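PDB 3ZUC: cellulosomal scaffoldin from Acetivibrio cellulolyticus, which carries in this fragment a family 3b carbohydrate-binding module that binds crystalline cellulose, within a scaffoldin that probably also hydrolyses cellulose. Local coordinates for residues 8-12 with 130-136; 68-74 with 86-92. All blocks are in the same frame, centred on the assembly; numbering follows the deposited sequence. Where two conformers were deposited one is given.

Contact 1 (8-12 with 130-136)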
loop_
_atom_site.group_PDB
_atom_site.type_symbol
_atom_site.label_atom_id
_atom_site.label_comp_id
_atom_site.label_asym_id
_atom_site.label_seq_id
_atom_site.Cartn_x
_atom_site.Cartn_y
_atom_site.Cartn_z
ATOM N N VAL A 8 -10.600 -1.727 -0.714
ATOM C CA VAL A 8 -9.247 -1.926 -0.247
ATOM C C VAL A 8 -9.279 -2.424 1.186
ATOM O O VAL A 8 -9.861 -1.791 2.071
ATOM C CB VAL A 8 -8.431 -0.614 -0.346
ATOM C CG1 VAL A 8 -7.003 -0.860 0.101
ATOM C CG2 VAL A 8 -8.478 -0.074 -1.765
ATOM N N GLU A 9 -8.679 -3.578 1.411
ATOM C CA GLU A 9 -8.482 -4.116 2.741
ATOM C C GLU A 9 -6.970 -4.217 2.990
ATOM O O GLU A 9 -6.173 -4.263 2.039
ATOM C CB GLU A 9 -9.112 -5.497 2.851
ATOM C CG GLU A 9 -10.600 -5.558 2.663
ATOM C CD GLU A 9 -11.004 -6.998 2.455
ATOM O OE1 GLU A 9 -10.926 -7.481 1.316
ATOM O OE2 GLU A 9 -11.312 -7.685 3.447
ATOM N N PHE A 10 -6.585 -4.312 4.257
ATOM C CA PHE A 10 -5.197 -4.177 4.604
ATOM C C PHE A 10 -4.903 -4.851 5.940
ATOM O O PHE A 10 -5.763 -4.859 6.827
ATOM C CB PHE A 10 -4.847 -2.675 4.733
ATOM C CG PHE A 10 -3.384 -2.426 5.008
ATOM C CD1 PHE A 10 -2.468 -2.472 3.976
ATOM C CD2 PHE A 10 -2.924 -2.220 6.294
ATOM C CE1 PHE A 10 -1.120 -2.342 4.218
ATOM C CE2 PHE A 10 -1.570 -2.072 6.529
ATOM C CZ PHE A 10 -0.691 -2.152 5.482
ATOM N N PHE A 11 -3.670 -5.335 6.110
ATOM C CA PHE A 11 -3.094 -5.558 7.432
ATOM C C PHE A 11 -1.581 -5.582 7.297
ATOM O O PHE A 11 -1.035 -5.637 6.193
ATOM C CB PHE A 11 -3.643 -6.806 8.158
ATOM C CG PHE A 11 -3.184 -8.153 7.626
ATOM C CD1 PHE A 11 -3.688 -8.674 6.453
ATOM C CD2 PHE A 11 -2.307 -8.925 8.357
ATOM C CE1 PHE A 11 -3.325 -9.932 5.999
ATOM C CE2 PHE A 11 -1.927 -10.189 7.914
ATOM C CZ PHE A 11 -2.442 -10.697 6.742
ATOM N N ASN A 12 -0.907 -5.512 8.439
ATOM C CA ASN A 12 0.538 -5.584 8.509
ATOM C C ASN A 12 0.981 -6.996 8.869
ATOM O O ASN A 12 0.538 -7.536 9.895
ATOM C CB ASN A 12 1.066 -4.633 9.599
ATOM C CG ASN A 12 0.913 -3.172 9.220
ATOM O OD1 ASN A 12 -0.110 -2.542 9.488
ATOM N ND2 ASN A 12 1.927 -2.634 8.547
ATOM N N ALA A 130 -4.706 -5.879 13.622
ATOM C CA ALA A 130 -5.313 -6.780 12.669
ATOM C C ALA A 130 -4.402 -7.927 12.338
ATOM O O ALA A 130 -3.201 -7.743 12.109
ATOM C CB ALA A 130 -5.729 -6.063 11.438
ATOM N N THR A 131 -4.987 -9.117 12.261
ATOM C CA THR A 131 -4.249 -10.310 11.882
ATOM C C THR A 131 -4.745 -10.853 10.535
ATOM O O THR A 131 -4.241 -11.870 10.075
ATOM C CB THR A 131 -4.378 -11.386 12.956
ATOM O OG1 THR A 131 -5.763 -11.689 13.132
ATOM C CG2 THR A 131 -3.765 -10.907 14.281
ATOM N N THR A 132 -5.743 -10.185 9.958
ATOM C CA THR A 132 -6.431 -10.567 8.729
ATOM C C THR A 132 -6.736 -9.281 8.009
ATOM O O THR A 132 -6.785 -8.231 8.631
ATOM C CB THR A 132 -7.841 -11.354 9.005
ATOM O OG1 THR A 132 -8.769 -10.503 9.701
ATOM C CG2 THR A 132 -7.629 -12.602 9.796
ATOM N N TYR A 133 -7.033 -9.382 6.729
ATOM C CA TYR A 133 -7.492 -8.234 5.966
ATOM C C TYR A 133 -8.691 -7.549 6.621
ATOM O O TYR A 133 -9.678 -8.191 6.986
ATOM C CB TYR A 133 -7.849 -8.667 4.562
ATOM C CG TYR A 133 -6.629 -9.041 3.756
ATOM C CD1 TYR A 133 -5.688 -8.077 3.436
ATOM C CD2 TYR A 133 -6.405 -10.338 3.318
ATOM C CE1 TYR A 133 -4.572 -8.387 2.732
ATOM C CE2 TYR A 133 -5.275 -10.662 2.591
ATOM C CZ TYR A 133 -4.359 -9.665 2.298
ATOM O OH TYR A 133 -3.199 -9.930 1.591
ATOM N N THR A 134 -8.611 -6.226 6.650
ATOM C CA THR A 134 -9.634 -5.408 7.259
ATOM C C THR A 134 -9.798 -4.125 6.461
ATOM O O THR A 134 -8.836 -3.606 5.905
ATOM C CB THR A 134 -9.237 -5.142 8.699
ATOM O OG1 THR A 134 -8.913 -6.394 9.290
ATOM C CG2 THR A 134 -10.378 -4.524 9.485
ATOM N N SER A 135 -11.025 -3.618 6.391
ATOM C CA SER A 135 -11.285 -2.396 5.657
ATOM C C SER A 135 -10.669 -1.226 6.434
ATOM O O SER A 135 -11.025 -0.914 7.580
ATOM C CB SER A 135 -12.780 -2.243 5.397
ATOM O OG SER A 135 -13.258 -3.340 4.622
ATOM N N TRP A 136 -9.707 -0.601 5.784
ATOM C CA TRP A 136 -8.764 0.279 6.452
ATOM C C TRP A 136 -8.663 1.575 5.680
ATOM O O TRP A 136 -8.143 1.605 4.573
ATOM C CB TRP A 136 -7.408 -0.422 6.532
ATOM C CG TRP A 136 -6.361 0.183 7.394
ATOM C CD1 TRP A 136 -5.088 0.490 7.004
ATOM C CD2 TRP A 136 -6.423 0.453 8.801
ATOM N NE1 TRP A 136 -4.359 0.935 8.072
ATOM C CE2 TRP A 136 -5.153 0.927 9.183
ATOM C CE3 TRP A 136 -7.411 0.306 9.784
ATOM C CZ2 TRP A 136 -4.853 1.280 10.484
ATOM C CZ3 TRP A 136 -7.109 0.663 11.077
ATOM C CH2 TRP A 136 -5.844 1.148 11.416
HETATM O O HOH W 1 -8.211 -0.921 3.587
HETATM O O HOH W 2 -2.207 -5.351 10.978
HETATM O O HOH W 3 -0.657 -9.040 11.877
#
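F10 and T134 join segments 8-12 and 130-136 as an antiparallel hydrogen-bonded pair, which sets 134-135 as a short, weakly bonded strand at the edge of one sheet of the CBM3 beta sandwich. F10 N donates to T134 O over 2.9 Å, and T134 N returns a longer bond to F10 O at 3.2 Å; both are bent at the hydrogen, near 140°. Beyond this pair water takes over: one molecule accepts from N12 N and donates to A130 O, and a second donates to both N12 O and A130 O, so that A130 O is gripped by two waters.

Polar side-chain ends look elsewhere: E9 forms a salt bridge with R27, Y133 OH bonds to E105, and W136 NE1 bonds to S125 O.

Two aromatic pairs cross the contact. The F11 ring lies with one face over the backbone of T131 and T132, placed there by a chi1 of 73° that sets CG between N and the carbonyl carbon. Its edge points at the face of Y133, a T-shaped pair with centroids 5.0 Å apart. F10 and W136 are nearly parallel but slid apart, and F10 CD2 meets W136 CD1 at 3.5 Å.

Contact 2 (68-74 with 86-92)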
loop_
_atom_site.group_PDB
_atom_site.type_symbol
_atom_site.label_atom_id
_atom_site.label_comp_id
_atom_site.label_asym_id
_atom_site.label_seq_id
_atom_site.Cartn_x
_atom_site.Cartn_y
_atom_site.Cartn_z
ATOM N N ASN A 68 5.463 -7.233 -11.561
ATOM C CA ASN A 68 4.616 -6.181 -12.102
ATOM C C ASN A 68 4.196 -5.158 -11.049
ATOM O O ASN A 68 3.479 -4.220 -11.372
ATOM C CB ASN A 68 3.390 -6.812 -12.755
ATOM C CG ASN A 68 3.765 -7.653 -13.925
ATOM O OD1 ASN A 68 4.583 -7.242 -14.737
ATOM N ND2 ASN A 68 3.156 -8.813 -14.052
ATOM N N VAL A 69 4.642 -5.333 -9.805
ATOM C CA VAL A 69 4.254 -4.477 -8.693
ATOM C C VAL A 69 5.507 -3.836 -8.135
ATOM O O VAL A 69 6.415 -4.546 -7.700
ATOM C CB VAL A 69 3.576 -5.311 -7.598
ATOM C CG1 VAL A 69 3.150 -4.421 -6.444
ATOM C CG2 VAL A 69 2.402 -6.115 -8.151
ATOM N N THR A 70 5.582 -2.513 -8.192
ATOM C CA THR A 70 6.779 -1.797 -7.758
ATOM C C THR A 70 6.414 -0.665 -6.807
ATOM O O THR A 70 5.255 -0.238 -6.733
ATOM C CB THR A 70 7.578 -1.268 -8.949
ATOM O OG1 THR A 70 6.739 -0.424 -9.727
ATOM C CG2 THR A 70 8.107 -2.416 -9.801
ATOM N N GLY A 71 7.411 -0.186 -6.073
ATOM C CA GLY A 71 7.196 0.829 -5.070
ATOM C C GLY A 71 8.255 1.898 -5.130
ATOM O O GLY A 71 9.432 1.628 -5.401
ATOM N N THR A 72 7.834 3.119 -4.809
ATOM C CA THR A 72 8.723 4.251 -4.643
ATOM C C THR A 72 8.334 4.994 -3.371
ATOM O O THR A 72 7.257 4.771 -2.815
ATOM C CB THR A 72 8.671 5.196 -5.842
ATOM O OG1 THR A 72 7.325 5.608 -6.022
ATOM C CG2 THR A 72 9.208 4.558 -7.105
ATOM N N PHE A 73 9.234 5.850 -2.906
ATOM C CA PHE A 73 9.048 6.586 -1.651
ATOM C C PHE A 73 9.046 8.072 -1.933
ATOM O O PHE A 73 9.907 8.577 -2.663
ATOM C CB PHE A 73 10.151 6.214 -0.658
ATOM C CG PHE A 73 10.096 4.761 -0.311
ATOM C CD1 PHE A 73 10.743 3.818 -1.097
ATOM C CD2 PHE A 73 9.317 4.319 0.743
ATOM C CE1 PHE A 73 10.615 2.465 -0.830
ATOM C CE2 PHE A 73 9.197 2.965 1.008
ATOM C CZ PHE A 73 9.838 2.050 0.212
ATOM N N VAL A 74 8.097 8.765 -1.313
ATOM C CA VAL A 74 7.883 10.187 -1.526
ATOM C C VAL A 74 7.796 10.859 -0.162
ATOM O O VAL A 74 7.234 10.296 0.768
ATOM C CB VAL A 74 6.568 10.426 -2.324
ATOM C CG1 VAL A 74 6.405 11.912 -2.642
ATOM C CG2 VAL A 74 6.558 9.591 -3.584
ATOM N N TYR A 86 5.501 8.600 2.271
ATOM C CA TYR A 86 4.657 7.498 1.866
ATOM C C TYR A 86 5.364 6.612 0.862
ATOM O O TYR A 86 6.170 7.059 0.050
ATOM C CB TYR A 86 3.294 7.958 1.333
ATOM C CG TYR A 86 3.287 8.895 0.145
ATOM C CD1 TYR A 86 3.325 10.261 0.338
ATOM C CD2 TYR A 86 3.162 8.435 -1.158
ATOM C CE1 TYR A 86 3.219 11.156 -0.735
ATOM C CE2 TYR A 86 3.077 9.321 -2.236
ATOM C CZ TYR A 86 3.103 10.679 -2.015
ATOM O OH TYR A 86 2.985 11.567 -3.078
ATOM N N LEU A 87 5.024 5.333 0.940
ATOM C CA LEU A 87 5.258 4.357 -0.114
ATOM C C LEU A 87 4.133 4.483 -1.122
ATOM O O LEU A 87 2.963 4.484 -0.733
ATOM C CB LEU A 87 5.228 2.961 0.503
ATOM C CG LEU A 87 5.124 1.784 -0.469
ATOM C CD1 LEU A 87 6.351 1.619 -1.324
ATOM C CD2 LEU A 87 4.788 0.510 0.284
ATOM N N GLU A 88 4.475 4.550 -2.400
ATOM C CA GLU A 88 3.508 4.495 -3.484
ATOM C C GLU A 88 3.765 3.228 -4.297
ATOM O O GLU A 88 4.857 3.049 -4.849
ATOM C CB GLU A 88 3.608 5.727 -4.393
ATOM C CG GLU A 88 2.615 5.696 -5.539
ATOM C CD GLU A 88 2.520 7.039 -6.230
ATOM O OE1 GLU A 88 1.846 7.954 -5.718
ATOM O OE2 GLU A 88 3.152 7.198 -7.288
ATOM N N ILE A 89 2.768 2.349 -4.334
ATOM C CA ILE A 89 2.813 1.115 -5.099
ATOM C C ILE A 89 2.089 1.330 -6.418
ATOM O O ILE A 89 1.000 1.909 -6.448
ATOM C CB ILE A 89 2.164 -0.033 -4.310
ATOM C CG1 ILE A 89 2.936 -0.316 -3.025
ATOM C CG2 ILE A 89 2.048 -1.284 -5.159
ATOM C CD1 ILE A 89 2.229 -1.246 -2.074
ATOM N N ALA A 90 2.705 0.845 -7.497
ATOM C CA ALA A 90 2.166 0.918 -8.846
ATOM C C ALA A 90 2.219 -0.469 -9.499
ATOM O O ALA A 90 2.986 -1.351 -9.099
ATOM C CB ALA A 90 2.976 1.896 -9.680
ATOM N N PHE A 91 1.391 -0.618 -10.518
ATOM C CA PHE A 91 1.266 -1.845 -11.306
ATOM C C PHE A 91 1.625 -1.552 -12.760
ATOM O O PHE A 91 1.185 -0.549 -13.317
ATOM C CB PHE A 91 -0.189 -2.328 -11.315
ATOM C CG PHE A 91 -0.708 -2.729 -9.964
ATOM C CD1 PHE A 91 -1.320 -1.802 -9.144
ATOM C CD2 PHE A 91 -0.610 -4.038 -9.526
ATOM C CE1 PHE A 91 -1.811 -2.174 -7.913
ATOM C CE2 PHE A 91 -1.103 -4.414 -8.296
ATOM C CZ PHE A 91 -1.703 -3.488 -7.491
ATOM N N SER A 92 2.390 -2.441 -13.384
ATOM C CA SER A 92 2.689 -2.313 -14.794
ATOM C C SER A 92 1.517 -2.780 -15.659
ATOM O O SER A 92 0.586 -3.425 -15.184
ATOM C CB SER A 92 3.897 -3.169 -15.128
ATOM O OG SER A 92 3.497 -4.521 -15.075
HETATM O O HOH W 4 5.723 3.656 -7.425
#
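N68 and S92 close one end of this strand pair with two bonds. S92 N donates to N68 O at 2.9 Å, lying in the carbonyl plane, and S92 OG donates to N68 OD1 from above the amide plane. S92 OG also has a weak hydrogen bond with A94 N. The other end of the N68 amide is used as well, since N68 ND2 bonds to V64 O.

From there T70 with A90, T72 with E88 and V74 with Y86 each exchange two backbone bonds, six in all, the shortest from E88 N to T72 O at 2.8 Å. E88 O accepts twice, from T72 N and from a water that also bonds T72 OG1 at 2.9 Å. The E88 carboxylate reaches H44 NE2 through OE1.

Strands 69-80 and 83-91 form a beta hairpin at the edge of one sheet of the sandwich, their short segments running at 152° to each other. V69, F73, L87, I89 and F91 are on the face turned to the other sheet, where V69 CG1 meets I89 CG2 and L87 CD1 sits over the F73 ring, 4.2 Å from its centroid.

On the other face, V74 makes a CH-pi contact with Y86, its CB 3.7 Å from the ring centroid. The Y86 chi1 of 58° lays the ring alongside V74, and Y86 also stacks with H44.

In the fold
Contacts 1 and 2 belong to different sheets of the sandwich and lie on opposite sides of the chain's centre, their own centres 19 Å apart and their nearest atoms about 7 Å apart without touching. Along the chain, the hairpin of contact 2 falls within the 117 residues that separate the two segments of contact 1. Y45 of strand 42-47 links them: its backbone bonds to L87, while its side chain meets F10 and N12. The calcium, bound by T48, D50, N119, D122 and D123, lies about 11 Å from the side chain of N12; the side chain of L87 is about 10 Å from that of D123. Neither contact supplies a metal ligand.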